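Cyclopenase asqI (Emericella nidulans, PDB 5YY3) catalyses the zinc-dependent ring contraction of 4'-methoxycyclopenin to 4'-methoxyviridicatin, with release of methyl isocyanate, in aspoquinolone biosynthesis. Local coordinates at residues His144-Thr149 / Ser383-Pro388; Ala171-Trp176 / Leu230-Pro235; Ala420-Ser425 / Cys577-Asp582; Ile444-Gly449 / Leu563-Val568; Asn485-Thr490 / Val515-Glu520. One frame throughout, in Å; residues are numbered along the deposited sequence.

Interaction 1 of 5, residues His144-Thr149 / Ser383-Pro388; sequences HPFFST and SNFGAP
With CG anti to the backbone N (chi1 180°), the Phe385 ring reaches among His144, Phe146 and Phe147. The tight part is the pair with Phe146. This is an edge-to-face (T-shaped) contact, the planes at 60°. Phe146 CD2 lies 3.6 Å from Phe385 CG and sits over the centre of one Phe385 face. Phe146 CB also makes a CH-pi contact with that ring. The His144 ring is turned obliquely. Phe385 CD2 lies over the centre of one imidazole face, while Pro145 CD covers the opposite face near the rim. Phe146 N gives a nearly straight bond to His144 ND1 (3.0 Å, 171°), close to the imidazole plane, which helps fix that ring. His144, Phe146 and Phe385 form an aromatic cluster between two loops of the hemocyanin-type, metal-binding domain. The Phe385 side chain is about 9 Å from that of the zinc ligand His186. Phe147 CE1 comes to the edge of the Phe385 ring, 3.8 Å from Phe385 CZ. The looser side is at Ser383, which meets the rings less closely. Its CB is 3.9 Å from Phe146 CZ. Its OG lies 4.0 Å from His144 NE2 and makes a weak hydrogen bond to Glu115.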
# COMPACT_ATOMS: atom_id res chain seq x y z
N HIS A 144 -10.23 9.11 -35.27
CA HIS A 144 -11.49 8.48 -34.93
C HIS A 144 -12.35 9.45 -34.13
O HIS A 144 -11.83 10.20 -33.31
CB HIS A 144 -11.23 7.19 -34.15
CG HIS A 144 -12.46 6.35 -33.94
ND1 HIS A 144 -13.45 6.68 -33.04
CD2 HIS A 144 -12.85 5.19 -34.52
CE1 HIS A 144 -14.40 5.76 -33.08
NE2 HIS A 144 -14.06 4.85 -33.97
N PRO A 145 -13.67 9.46 -34.41
CA PRO A 145 -14.63 10.34 -33.72
C PRO A 145 -14.50 10.36 -32.19
O PRO A 145 -14.79 11.38 -31.58
CB PRO A 145 -15.99 9.76 -34.13
CG PRO A 145 -15.75 9.20 -35.49
CD PRO A 145 -14.31 8.69 -35.49
N PHE A 146 -14.09 9.24 -31.59
CA PHE A 146 -14.00 9.16 -30.13
C PHE A 146 -12.87 10.04 -29.57
O PHE A 146 -12.87 10.38 -28.39
CB PHE A 146 -13.80 7.72 -29.66
CG PHE A 146 -15.02 6.84 -29.81
CD1 PHE A 146 -16.17 7.30 -30.43
CD2 PHE A 146 -15.01 5.55 -29.31
CE1 PHE A 146 -17.28 6.48 -30.55
CE2 PHE A 146 -16.11 4.73 -29.43
CZ PHE A 146 -17.25 5.20 -30.05
N PHE A 147 -11.92 10.40 -30.42
CA PHE A 147 -10.83 11.29 -30.04
C PHE A 147 -11.23 12.76 -30.06
O PHE A 147 -10.37 13.63 -30.05
CB PHE A 147 -9.63 11.09 -30.97
CG PHE A 147 -8.71 9.96 -30.55
CD1 PHE A 147 -9.11 8.64 -30.67
CD2 PHE A 147 -7.47 10.23 -30.02
CE1 PHE A 147 -8.28 7.62 -30.28
CE2 PHE A 147 -6.63 9.21 -29.64
CZ PHE A 147 -7.04 7.90 -29.76
N SER A 148 -12.53 13.03 -30.08
CA SER A 148 -13.03 14.40 -30.02
C SER A 148 -14.19 14.51 -29.04
O SER A 148 -14.87 13.52 -28.76
CB SER A 148 -13.48 14.88 -31.39
OG SER A 148 -12.43 14.76 -32.33
N THR A 149 -14.41 15.71 -28.51
CA THR A 149 -15.49 15.97 -27.57
C THR A 149 -16.81 16.17 -28.33
O THR A 149 -16.81 16.63 -29.47
CB THR A 149 -15.19 17.21 -26.70
OG1 THR A 149 -15.93 17.14 -25.47
CG2 THR A 149 -15.55 18.50 -27.43
N SER A 383 -19.06 0.36 -30.97
CA SER A 383 -17.85 0.33 -31.76
C SER A 383 -16.83 -0.65 -31.20
O SER A 383 -16.61 -0.71 -29.99
CB SER A 383 -17.24 1.73 -31.81
OG SER A 383 -15.95 1.69 -32.38
N ASN A 384 -16.22 -1.43 -32.08
CA ASN A 384 -15.03 -2.16 -31.71
C ASN A 384 -13.91 -1.15 -31.54
O ASN A 384 -13.20 -0.84 -32.50
CB ASN A 384 -14.65 -3.20 -32.75
CG ASN A 384 -13.40 -3.98 -32.36
OD1 ASN A 384 -12.91 -3.87 -31.23
ND2 ASN A 384 -12.88 -4.79 -33.30
N PHE A 385 -13.77 -0.65 -30.33
CA PHE A 385 -12.81 0.39 -30.05
C PHE A 385 -12.23 0.16 -28.66
O PHE A 385 -12.97 -0.10 -27.71
CB PHE A 385 -13.48 1.77 -30.13
CG PHE A 385 -12.56 2.93 -29.85
CD1 PHE A 385 -12.26 3.29 -28.54
CD2 PHE A 385 -12.04 3.68 -30.89
CE1 PHE A 385 -11.42 4.37 -28.27
CE2 PHE A 385 -11.21 4.76 -30.64
CZ PHE A 385 -10.89 5.10 -29.32
N GLY A 386 -10.91 0.25 -28.57
CA GLY A 386 -10.24 0.36 -27.29
C GLY A 386 -10.18 -0.91 -26.47
O GLY A 386 -10.04 -0.84 -25.25
N ALA A 387 -10.29 -2.06 -27.13
CA ALA A 387 -10.19 -3.33 -26.42
C ALA A 387 -8.91 -3.45 -25.56
O ALA A 387 -9.00 -3.83 -24.38
CB ALA A 387 -10.27 -4.49 -27.40
N PRO A 388 -7.71 -3.13 -26.12
CA PRO A 388 -6.51 -3.24 -25.28
C PRO A 388 -6.55 -2.39 -24.00
O PRO A 388 -5.81 -2.69 -23.06
CB PRO A 388 -5.38 -2.74 -26.20
CG PRO A 388 -5.87 -2.98 -27.57
CD PRO A 388 -7.36 -2.79 -27.52

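Interaction 2 of 5, residues Ala171-Trp176 / Leu230-Pro235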
# COMPACT_ATOMS: atom_id res chain seq x y z
N ALA A 171 -4.72 -1.11 -12.10
CA ALA A 171 -4.92 0.25 -12.58
C ALA A 171 -3.60 0.94 -12.94
O ALA A 171 -3.56 1.78 -13.84
CB ALA A 171 -5.67 1.08 -11.54
N LEU A 172 -2.53 0.58 -12.25
CA LEU A 172 -1.25 1.22 -12.52
C LEU A 172 -0.77 0.96 -13.95
O LEU A 172 -0.02 1.78 -14.52
CB LEU A 172 -0.19 0.76 -11.51
CG LEU A 172 -0.29 1.38 -10.10
CD1 LEU A 172 0.83 0.87 -9.19
CD2 LEU A 172 -0.29 2.91 -10.15
N LEU A 173 -1.21 -0.15 -14.54
CA LEU A 173 -0.78 -0.56 -15.89
C LEU A 173 -1.51 0.20 -16.99
O LEU A 173 -1.28 -0.02 -18.18
CB LEU A 173 -1.01 -2.05 -16.08
CG LEU A 173 -0.17 -2.92 -15.15
CD1 LEU A 173 -0.40 -4.41 -15.45
CD2 LEU A 173 1.30 -2.53 -15.32
N SER A 174 -2.41 1.07 -16.59
CA SER A 174 -3.15 1.92 -17.50
C SER A 174 -2.25 2.61 -18.54
O SER A 174 -2.65 2.75 -19.70
CB SER A 174 -3.96 2.93 -16.65
OG SER A 174 -3.96 4.22 -17.20
N TYR A 175 -1.04 3.03 -18.15
CA TYR A 175 -0.13 3.70 -19.10
C TYR A 175 0.20 2.80 -20.30
O TYR A 175 0.36 3.26 -21.44
CB TYR A 175 1.19 4.14 -18.41
CG TYR A 175 2.10 2.98 -18.04
CD1 TYR A 175 1.98 2.33 -16.81
CD2 TYR A 175 3.09 2.54 -18.93
CE1 TYR A 175 2.81 1.27 -16.48
CE2 TYR A 175 3.91 1.48 -18.61
CZ TYR A 175 3.77 0.84 -17.39
OH TYR A 175 4.60 -0.22 -17.08
N TRP A 176 0.28 1.51 -20.02
CA TRP A 176 0.61 0.54 -21.03
C TRP A 176 -0.63 0.21 -21.87
O TRP A 176 -0.56 0.17 -23.09
CB TRP A 176 1.17 -0.71 -20.35
CG TRP A 176 2.05 -1.59 -21.15
CD1 TRP A 176 3.40 -1.52 -21.26
CD2 TRP A 176 1.65 -2.76 -21.90
NE1 TRP A 176 3.87 -2.54 -22.04
CE2 TRP A 176 2.82 -3.32 -22.45
CE3 TRP A 176 0.42 -3.37 -22.16
CZ2 TRP A 176 2.79 -4.46 -23.25
CZ3 TRP A 176 0.40 -4.51 -22.97
CH2 TRP A 176 1.58 -5.04 -23.50
N LEU A 230 4.70 -7.92 -13.69
CA LEU A 230 5.70 -8.35 -12.73
C LEU A 230 6.68 -7.24 -12.37
O LEU A 230 7.23 -7.23 -11.26
CB LEU A 230 6.47 -9.54 -13.29
CG LEU A 230 6.17 -10.90 -12.66
CD1 LEU A 230 4.68 -11.04 -12.47
CD2 LEU A 230 6.70 -12.00 -13.55
N CYS A 231 6.89 -6.32 -13.29
CA CYS A 231 7.84 -5.23 -13.07
C CYS A 231 7.37 -4.33 -11.92
O CYS A 231 8.17 -3.80 -11.15
CB CYS A 231 8.04 -4.43 -14.35
SG CYS A 231 8.69 -5.42 -15.74
N TRP A 232 6.06 -4.16 -11.82
CA TRP A 232 5.51 -3.37 -10.74
C TRP A 232 5.13 -4.24 -9.55
O TRP A 232 4.52 -3.77 -8.60
CB TRP A 232 4.29 -2.59 -11.23
CG TRP A 232 4.61 -1.64 -12.32
CD1 TRP A 232 4.41 -1.82 -13.66
CD2 TRP A 232 5.19 -0.34 -12.18
NE1 TRP A 232 4.81 -0.71 -14.36
CE2 TRP A 232 5.30 0.22 -13.47
CE3 TRP A 232 5.63 0.42 -11.08
CZ2 TRP A 232 5.83 1.50 -13.70
CZ3 TRP A 232 6.17 1.69 -11.30
CH2 TRP A 232 6.26 2.22 -12.60
N SER A 233 5.49 -5.52 -9.64
CA SER A 233 5.19 -6.49 -8.59
C SER A 233 3.70 -6.72 -8.42
O SER A 233 3.25 -7.05 -7.33
CB SER A 233 5.81 -6.07 -7.25
OG SER A 233 7.21 -6.33 -7.22
N LEU A 234 2.93 -6.57 -9.50
CA LEU A 234 1.49 -6.82 -9.48
C LEU A 234 1.19 -8.29 -9.81
O LEU A 234 2.05 -9.01 -10.33
CB LEU A 234 0.78 -5.88 -10.46
CG LEU A 234 1.02 -4.39 -10.20
CD1 LEU A 234 0.34 -3.53 -11.25
CD2 LEU A 234 0.52 -4.05 -8.82
N PRO A 235 -0.01 -8.76 -9.49
CA PRO A 235 -0.26 -10.18 -9.78
C PRO A 235 -0.30 -10.53 -11.27
O PRO A 235 -0.50 -9.67 -12.13
CB PRO A 235 -1.63 -10.44 -9.11
CG PRO A 235 -2.14 -9.15 -8.66
CD PRO A 235 -1.00 -8.20 -8.55
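A Schellman motif ends helix 210-231, and beside it Trp232 and Leu234 meet Leu173 and Tyr175. Ser233, with positive phi (65°), is the C-prime residue. Leu234 N reaches back to Ser229 O, and Ser233 N makes a weak bond to Leu230 O. The other segment is a short 3-10 turn leading into helix 174-177. The contact thus packs the C-terminal end of helix 210-231 against the 3-10 turn before helix 174-177, within the hemocyanin-type domain. Its polar part is one bond. Trp232 NE1 donates to Tyr175 OH at 2.8 Å, nearly straight (174°). The oxygen lies in the indole plane, so the indole meets it edge-on. The two rings touch rim to rim, with neither over the face of the other. Tyr175 CE1 comes 4.0 Å from Trp232 CE2. The same hydroxyl also bonds Glu228 of helix 210-231, so two partners hold this buried oxygen. Beyond the segments, Arg645 makes a cation-pi contact with Trp232, and Ala164 of a second subunit packs on Trp232 and Leu172. The apolar part lies beside the bond. Leu172 CB is 4.3 Å from Leu234 CD1. Leu173 and Leu234 meet tip to tip, Leu173 CG to Leu234 CD1 4.0 Å. Leu173 CD2 touches Trp232 CD1 at 3.6 Å.

Interaction 3 of 5, residues Ala420-Ser425 / Cys577-Asp582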
# COMPACT_ATOMS: atom_id res chain seq x y z
N ALA A 420 21.09 -24.27 -37.39
CA ALA A 420 22.09 -23.84 -38.37
C ALA A 420 23.45 -24.40 -37.97
O ALA A 420 23.75 -24.53 -36.78
CB ALA A 420 22.14 -22.32 -38.46
N GLU A 421 24.27 -24.72 -38.97
CA GLU A 421 25.60 -25.26 -38.71
C GLU A 421 26.53 -24.12 -38.33
O GLU A 421 27.34 -23.62 -39.12
CB GLU A 421 26.12 -26.03 -39.92
CG GLU A 421 25.74 -27.52 -39.94
CD GLU A 421 25.92 -28.13 -41.33
OE1 GLU A 421 25.10 -27.81 -42.21
OE2 GLU A 421 26.87 -28.91 -41.54
N VAL A 422 26.42 -23.72 -37.07
CA VAL A 422 27.05 -22.51 -36.62
C VAL A 422 27.26 -22.61 -35.11
O VAL A 422 26.56 -23.36 -34.43
CB VAL A 422 26.17 -21.29 -37.02
CG1 VAL A 422 25.75 -20.43 -35.82
CG2 VAL A 422 26.85 -20.49 -38.09
N VAL A 423 28.25 -21.91 -34.60
CA VAL A 423 28.42 -21.83 -33.15
C VAL A 423 28.15 -20.41 -32.72
O VAL A 423 28.81 -19.48 -33.21
CB VAL A 423 29.84 -22.24 -32.71
CG1 VAL A 423 30.05 -21.92 -31.23
CG2 VAL A 423 30.07 -23.72 -32.98
N LEU A 424 27.17 -20.23 -31.83
CA LEU A 424 26.87 -18.92 -31.26
C LEU A 424 27.57 -18.73 -29.93
O LEU A 424 27.71 -19.67 -29.15
CB LEU A 424 25.36 -18.72 -31.06
CG LEU A 424 24.45 -18.61 -32.28
CD1 LEU A 424 23.03 -18.12 -31.90
CD2 LEU A 424 25.07 -17.70 -33.33
N SER A 425 27.98 -17.50 -29.66
CA SER A 425 28.58 -17.17 -28.36
C SER A 425 28.46 -15.68 -28.11
O SER A 425 28.16 -14.91 -29.03
CB SER A 425 30.05 -17.60 -28.29
OG SER A 425 30.85 -16.74 -29.07
N CYS A 577 19.17 -16.64 -27.89
CA CYS A 577 19.37 -16.53 -29.32
C CYS A 577 19.60 -17.92 -29.89
O CYS A 577 20.45 -18.69 -29.42
CB CYS A 577 20.56 -15.61 -29.65
SG CYS A 577 20.62 -15.19 -31.43
N ILE A 578 18.80 -18.26 -30.89
CA ILE A 578 18.98 -19.53 -31.59
C ILE A 578 19.29 -19.25 -33.06
O ILE A 578 18.77 -18.29 -33.65
CB ILE A 578 17.72 -20.44 -31.44
CG1 ILE A 578 17.92 -21.79 -32.15
CG2 ILE A 578 16.45 -19.76 -31.94
CD1 ILE A 578 16.80 -22.79 -31.88
N ALA A 579 20.18 -20.04 -33.64
CA ALA A 579 20.46 -19.93 -35.07
C ALA A 579 19.78 -21.08 -35.82
O ALA A 579 20.04 -22.25 -35.55
CB ALA A 579 21.97 -19.91 -35.34
N THR A 580 18.90 -20.74 -36.75
CA THR A 580 18.26 -21.79 -37.52
C THR A 580 18.67 -21.76 -38.98
O THR A 580 19.00 -20.70 -39.53
CB THR A 580 16.70 -21.70 -37.43
OG1 THR A 580 16.25 -20.43 -37.89
CG2 THR A 580 16.25 -21.90 -35.99
N ASP A 581 18.69 -22.93 -39.59
CA ASP A 581 18.69 -23.06 -41.04
C ASP A 581 17.26 -23.18 -41.53
O ASP A 581 16.59 -24.16 -41.25
CB ASP A 581 19.48 -24.29 -41.50
CG ASP A 581 19.48 -24.44 -43.01
OD1 ASP A 581 19.57 -23.41 -43.72
OD2 ASP A 581 19.39 -25.59 -43.48
N ASP A 582 16.79 -22.18 -42.27
CA ASP A 582 15.41 -22.13 -42.73
C ASP A 582 15.21 -22.55 -44.19
O ASP A 582 14.10 -22.44 -44.71
CB ASP A 582 14.85 -20.72 -42.52
CG ASP A 582 14.73 -20.35 -41.05
OD1 ASP A 582 14.64 -21.28 -40.20
OD2 ASP A 582 14.72 -19.14 -40.74
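Leu424 reaches across to Cys577 and Ala579 from strand 422-431. Its CB points toward the facing strand, 571-580. CG comes next, anti to the carbonyl carbon (chi1 -68°), and lies 4.1 Å from Ala579 CB. The tip is CD1, which does most of the touching. Leu424 CD1 is 3.6 Å from Cys577 O. It also lies 3.8 Å from Cys577 SG, and it packs on Ala579 CB. This one methyl group therefore meets a backbone carbonyl, a sulfur and a methyl. Ala579 CB is shared with two more residues. Val422 CG1 approaches it to 3.8 Å, and Ala420 CB to 3.9 Å.

Segments 422-425 and 577-580 run antiparallel (167°), their axes 8.0 Å apart at the closest approach, too far for the usual ladder of backbone bonds. Both strands belong to one branched mixed sheet; 577-582 lies in the ig-like domain. Strand 422-431 pairs with 461-475, and strand 571-580 pairs with 487-497 and 636-644. Just before strand 422-431 the two segments come closer, and Ala420 N donates to Ala579 O at 2.9 Å. The donor stands well above the carbonyl plane (43°). Asp581 CB rests against Ala420 CA, while its carboxylate leads away. Within its own segment, Thr580 OG1 donates to Asp582 OD1; Asp582 also forms a salt bridge with Arg492. The contact thus rests on apolar packing round Ala579 CB and Leu424 CD1, with a single backbone bond across the segments.

Interaction 4 of 5, residues Ile444-Gly449 / Leu563-Val568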
# COMPACT_ATOMS: atom_id res chain seq x y z
N ILE A 444 20.48 -1.85 -19.36
CA ILE A 444 19.76 -0.95 -20.24
C ILE A 444 18.59 -0.24 -19.52
O ILE A 444 18.27 -0.54 -18.36
CB ILE A 444 19.26 -1.70 -21.49
CG1 ILE A 444 18.30 -2.83 -21.11
CG2 ILE A 444 20.46 -2.28 -22.27
CD1 ILE A 444 17.80 -3.64 -22.32
N THR A 445 17.97 0.70 -20.22
CA THR A 445 17.16 1.71 -19.53
C THR A 445 15.81 2.05 -20.21
O THR A 445 15.73 2.29 -21.41
CB THR A 445 17.97 2.99 -19.38
OG1 THR A 445 19.25 2.65 -18.85
CG2 THR A 445 17.29 3.97 -18.45
N THR A 446 14.77 2.08 -19.39
CA THR A 446 13.47 2.57 -19.82
C THR A 446 13.17 3.86 -19.07
O THR A 446 13.82 4.16 -18.06
CB THR A 446 12.38 1.56 -19.54
OG1 THR A 446 12.25 1.40 -18.12
CG2 THR A 446 12.72 0.21 -20.19
N PHE A 447 12.19 4.61 -19.55
CA PHE A 447 11.76 5.80 -18.85
C PHE A 447 10.25 5.96 -18.94
O PHE A 447 9.60 5.47 -19.87
CB PHE A 447 12.47 7.05 -19.39
CG PHE A 447 12.42 7.18 -20.90
CD1 PHE A 447 11.33 7.77 -21.53
CD2 PHE A 447 13.49 6.76 -21.68
CE1 PHE A 447 11.29 7.91 -22.92
CE2 PHE A 447 13.46 6.90 -23.06
CZ PHE A 447 12.35 7.47 -23.68
N LEU A 448 9.69 6.62 -17.94
CA LEU A 448 8.28 6.95 -17.92
C LEU A 448 8.17 8.46 -18.00
O LEU A 448 8.56 9.14 -17.08
CB LEU A 448 7.60 6.40 -16.66
CG LEU A 448 7.59 4.87 -16.68
CD1 LEU A 448 7.75 4.24 -15.31
CD2 LEU A 448 6.32 4.33 -17.36
N GLY A 449 7.70 8.96 -19.13
CA GLY A 449 7.44 10.38 -19.28
C GLY A 449 5.95 10.65 -19.17
O GLY A 449 5.16 9.74 -18.92
N LEU A 563 10.81 -2.81 -24.79
CA LEU A 563 11.38 -3.29 -23.54
C LEU A 563 10.33 -3.32 -22.43
O LEU A 563 9.61 -2.34 -22.26
CB LEU A 563 12.56 -2.41 -23.13
CG LEU A 563 14.01 -2.84 -23.29
CD1 LEU A 563 14.24 -3.65 -24.52
CD2 LEU A 563 14.90 -1.61 -23.27
N PRO A 564 10.25 -4.43 -21.68
CA PRO A 564 9.52 -4.36 -20.42
C PRO A 564 10.06 -3.21 -19.58
O PRO A 564 11.24 -2.94 -19.68
CB PRO A 564 9.81 -5.71 -19.77
CG PRO A 564 10.01 -6.64 -20.96
CD PRO A 564 10.72 -5.79 -21.98
N VAL A 565 9.21 -2.55 -18.81
CA VAL A 565 9.59 -1.33 -18.09
C VAL A 565 10.76 -1.57 -17.09
O VAL A 565 11.58 -0.68 -16.87
CB VAL A 565 8.35 -0.72 -17.36
CG1 VAL A 565 7.81 -1.66 -16.29
CG2 VAL A 565 8.66 0.66 -16.77
N GLY A 566 10.84 -2.77 -16.52
CA GLY A 566 11.91 -3.09 -15.59
C GLY A 566 11.68 -2.56 -14.18
O GLY A 566 10.57 -2.15 -13.84
N LYS A 567 12.72 -2.59 -13.36
CA LYS A 567 12.64 -2.06 -12.00
C LYS A 567 13.70 -1.00 -11.74
O LYS A 567 14.75 -1.00 -12.39
CB LYS A 567 12.76 -3.19 -10.99
CG LYS A 567 11.54 -4.10 -10.98
CD LYS A 567 11.81 -5.40 -10.24
CE LYS A 567 10.51 -6.09 -9.87
NZ LYS A 567 10.81 -7.25 -8.99
N VAL A 568 13.44 -0.11 -10.78
CA VAL A 568 14.37 0.99 -10.48
C VAL A 568 15.77 0.45 -10.20
O VAL A 568 16.77 0.98 -10.71
CB VAL A 568 13.88 1.84 -9.29
CG1 VAL A 568 14.97 2.84 -8.82
CG2 VAL A 568 12.58 2.57 -9.67
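Thr446 meets the loop 563-568 with both branches of its side chain. Strand 443-449 supplies one side, and a loop of the ig-like domain supplies the other. The polar contact is a hydrogen bond from Thr446 OG1 to Val565 O. The oxygens are modelled 2.5 Å apart, so the exact length is doubtful. The hydroxyl lies in the carbonyl plane, on a lone pair. Thr446 OG1 is put there by its place between the backbone N and the carbonyl carbon (chi1 65°). Thr446 CG2, anti to the carbonyl carbon, lies 3.5 Å from Pro564 O. The same methyl is 3.9 Å from Leu563 CB. Tyr644 O is a further, weak partner of the hydroxyl.

The apolar contacts flank this bond along the strand. On one side, Ile444 CD1 touches Leu563 CD2 at 3.7 Å, the two side chains crossing at an angle. On the other, Leu448 CD1 lies 4.0 Å from Val565 CG2, and the side chains cross at about a right angle.

Partners outside the segments come from both domains and from another chain. Val565 N bonds Glu228, and the Val565 side chain packs on Cys231. Thr163 of a second subunit packs on Leu448.

The carbonyl of Val565, a buried residue in an irregular loop, thus receives its bond from a strand side chain. The methyl groups around it probably shield that bond from water.

Interaction 5 of 5, residues Asn485-Thr490 / Val515-Glu520; sequences NPQTLT and VQLTDE
Gln487 and Leu517 lie side by side in the beta hairpin of strands 487-497 and 508-517, part of the ig-like domain. They form an antiparallel hydrogen-bonded pair, with Leu517 N donating to Gln487 O at 2.7 Å. Leu489 and Val515 form the next such pair. Thr488 and Gln516 make the non-hydrogen-bonded pair between them, where Gln516 CA sends a CA-H...O contact to Gln487 O. The side chains of Gln487, Leu489, Val515 and Leu517 share one face, which is buried. Leu489 and Val515 point the same way, with Leu489 CD1 4.0 Å from Val515 CB. The Leu489 and Leu517 side chains cross at a slant, CD2 of Leu489 4.2 Å from CD1 of Leu517. Gln487 runs out extended, and its amide bonds Ser475 through OE1 and Glu421 O through NE2. Strand 422-431 covers this face, with Val422 against Leu489 and Leu517.

The opposite face, with Thr488 and Gln516, is exposed. These two side chains are set obliquely. Gln516 CG is anti to the backbone N (chi1 -167°) and touches Thr488 OG1 at 3.6 Å. The same carbon also packs against Pro486, whose CB is 3.6 Å from it and 4.2 Å from Thr518 CG2.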
# COMPACT_ATOMS: atom_id res chain seq x y z
N ASN A 485 30.00 -19.68 -52.24
CA ASN A 485 28.95 -20.46 -51.58
C ASN A 485 28.75 -19.99 -50.13
O ASN A 485 29.29 -20.60 -49.20
CB ASN A 485 29.30 -21.95 -51.62
CG ASN A 485 28.15 -22.85 -51.16
OD1 ASN A 485 27.07 -22.39 -50.77
ND2 ASN A 485 28.38 -24.16 -51.23
N PRO A 486 27.97 -18.91 -49.94
CA PRO A 486 27.71 -18.33 -48.62
C PRO A 486 26.88 -19.26 -47.73
O PRO A 486 26.10 -20.06 -48.25
CB PRO A 486 26.92 -17.05 -48.93
CG PRO A 486 27.06 -16.83 -50.39
CD PRO A 486 27.26 -18.18 -51.00
N GLN A 487 27.05 -19.16 -46.41
CA GLN A 487 26.14 -19.80 -45.46
C GLN A 487 25.11 -18.78 -45.00
O GLN A 487 25.47 -17.73 -44.45
CB GLN A 487 26.88 -20.36 -44.26
CG GLN A 487 25.99 -21.13 -43.31
CD GLN A 487 26.79 -21.84 -42.23
OE1 GLN A 487 27.96 -21.55 -42.04
NE2 GLN A 487 26.17 -22.80 -41.56
N THR A 488 23.84 -19.08 -45.22
CA THR A 488 22.78 -18.19 -44.78
C THR A 488 21.98 -18.80 -43.64
O THR A 488 21.48 -19.90 -43.76
CB THR A 488 21.85 -17.83 -45.92
OG1 THR A 488 22.55 -16.96 -46.81
CG2 THR A 488 20.59 -17.12 -45.39
N LEU A 489 21.88 -18.08 -42.53
CA LEU A 489 21.14 -18.57 -41.37
C LEU A 489 20.30 -17.45 -40.78
O LEU A 489 20.44 -16.29 -41.17
CB LEU A 489 22.11 -19.14 -40.33
CG LEU A 489 23.13 -18.09 -39.91
CD1 LEU A 489 22.86 -17.55 -38.51
CD2 LEU A 489 24.55 -18.61 -40.06
N THR A 490 19.41 -17.79 -39.87
CA THR A 490 18.54 -16.81 -39.25
C THR A 490 18.75 -16.82 -37.74
O THR A 490 18.76 -17.88 -37.10
CB THR A 490 17.05 -17.07 -39.58
OG1 THR A 490 16.84 -16.93 -40.98
CG2 THR A 490 16.14 -16.07 -38.83
N VAL A 515 21.58 -13.80 -41.28
CA VAL A 515 23.00 -13.55 -41.33
C VAL A 515 23.58 -14.34 -42.49
O VAL A 515 23.19 -15.48 -42.73
CB VAL A 515 23.70 -13.94 -40.02
CG1 VAL A 515 25.20 -13.81 -40.15
CG2 VAL A 515 23.19 -13.04 -38.91
N GLN A 516 24.50 -13.73 -43.23
CA GLN A 516 25.16 -14.43 -44.31
C GLN A 516 26.66 -14.51 -44.02
O GLN A 516 27.32 -13.48 -43.83
CB GLN A 516 24.90 -13.72 -45.64
CG GLN A 516 25.28 -14.54 -46.85
CD GLN A 516 25.24 -13.74 -48.14
OE1 GLN A 516 24.32 -13.88 -48.94
NE2 GLN A 516 26.26 -12.89 -48.35
N LEU A 517 27.19 -15.72 -43.96
CA LEU A 517 28.62 -15.90 -43.73
C LEU A 517 29.33 -16.22 -45.04
O LEU A 517 28.79 -16.91 -45.91
CB LEU A 517 28.88 -17.01 -42.70
CG LEU A 517 28.20 -16.84 -41.34
CD1 LEU A 517 28.64 -17.92 -40.37
CD2 LEU A 517 28.47 -15.44 -40.76
N THR A 518 30.54 -15.70 -45.18
CA THR A 518 31.36 -15.97 -46.36
C THR A 518 32.78 -16.43 -45.97
O THR A 518 33.62 -16.61 -46.84
CB THR A 518 31.42 -14.73 -47.27
OG1 THR A 518 31.70 -13.57 -46.49
CG2 THR A 518 30.08 -14.52 -47.95
N ASP A 519 33.02 -16.63 -44.67
CA ASP A 519 34.33 -17.04 -44.14
C ASP A 519 34.23 -18.10 -43.07
O ASP A 519 33.15 -18.37 -42.55
CB ASP A 519 35.09 -15.86 -43.51
CG ASP A 519 35.61 -14.89 -44.51
OD1 ASP A 519 35.69 -15.26 -45.71
OD2 ASP A 519 35.96 -13.76 -44.11
N GLU A 520 35.39 -18.63 -42.71
CA GLU A 520 35.55 -19.57 -41.61
C GLU A 520 35.56 -18.87 -40.26
O GLU A 520 35.40 -19.51 -39.22
CB GLU A 520 36.87 -20.33 -41.76
CG GLU A 520 37.47 -20.24 -43.15
CD GLU A 520 38.40 -21.39 -43.46
OE1 GLU A 520 39.06 -21.89 -42.52
OE2 GLU A 520 38.44 -21.82 -44.64

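Interaction 1 opens first and closes the largest loop, joining residues 144-149 to 383-388 within the hemocyanin-type domain. Interaction 2 is nested inside that loop and ties the start of helix 174-177 to the end of helix 210-231 in the same domain. Further along, 420-425 opens interaction 3, which closes only at 577-582. Interactions 4 and 5 lie inside its loop, and interaction 5 is nested inside interaction 4. All three reach the same mixed sheet. Interactions 3 and 5 touch, since strands 571-580 and 487-497 are neighbours. Interaction 4 touches interaction 2 instead, where Val565 meets Cys231 and Tyr175. That pair joins the helical domain to the ig-like domain, and both contacts reach the second subunit.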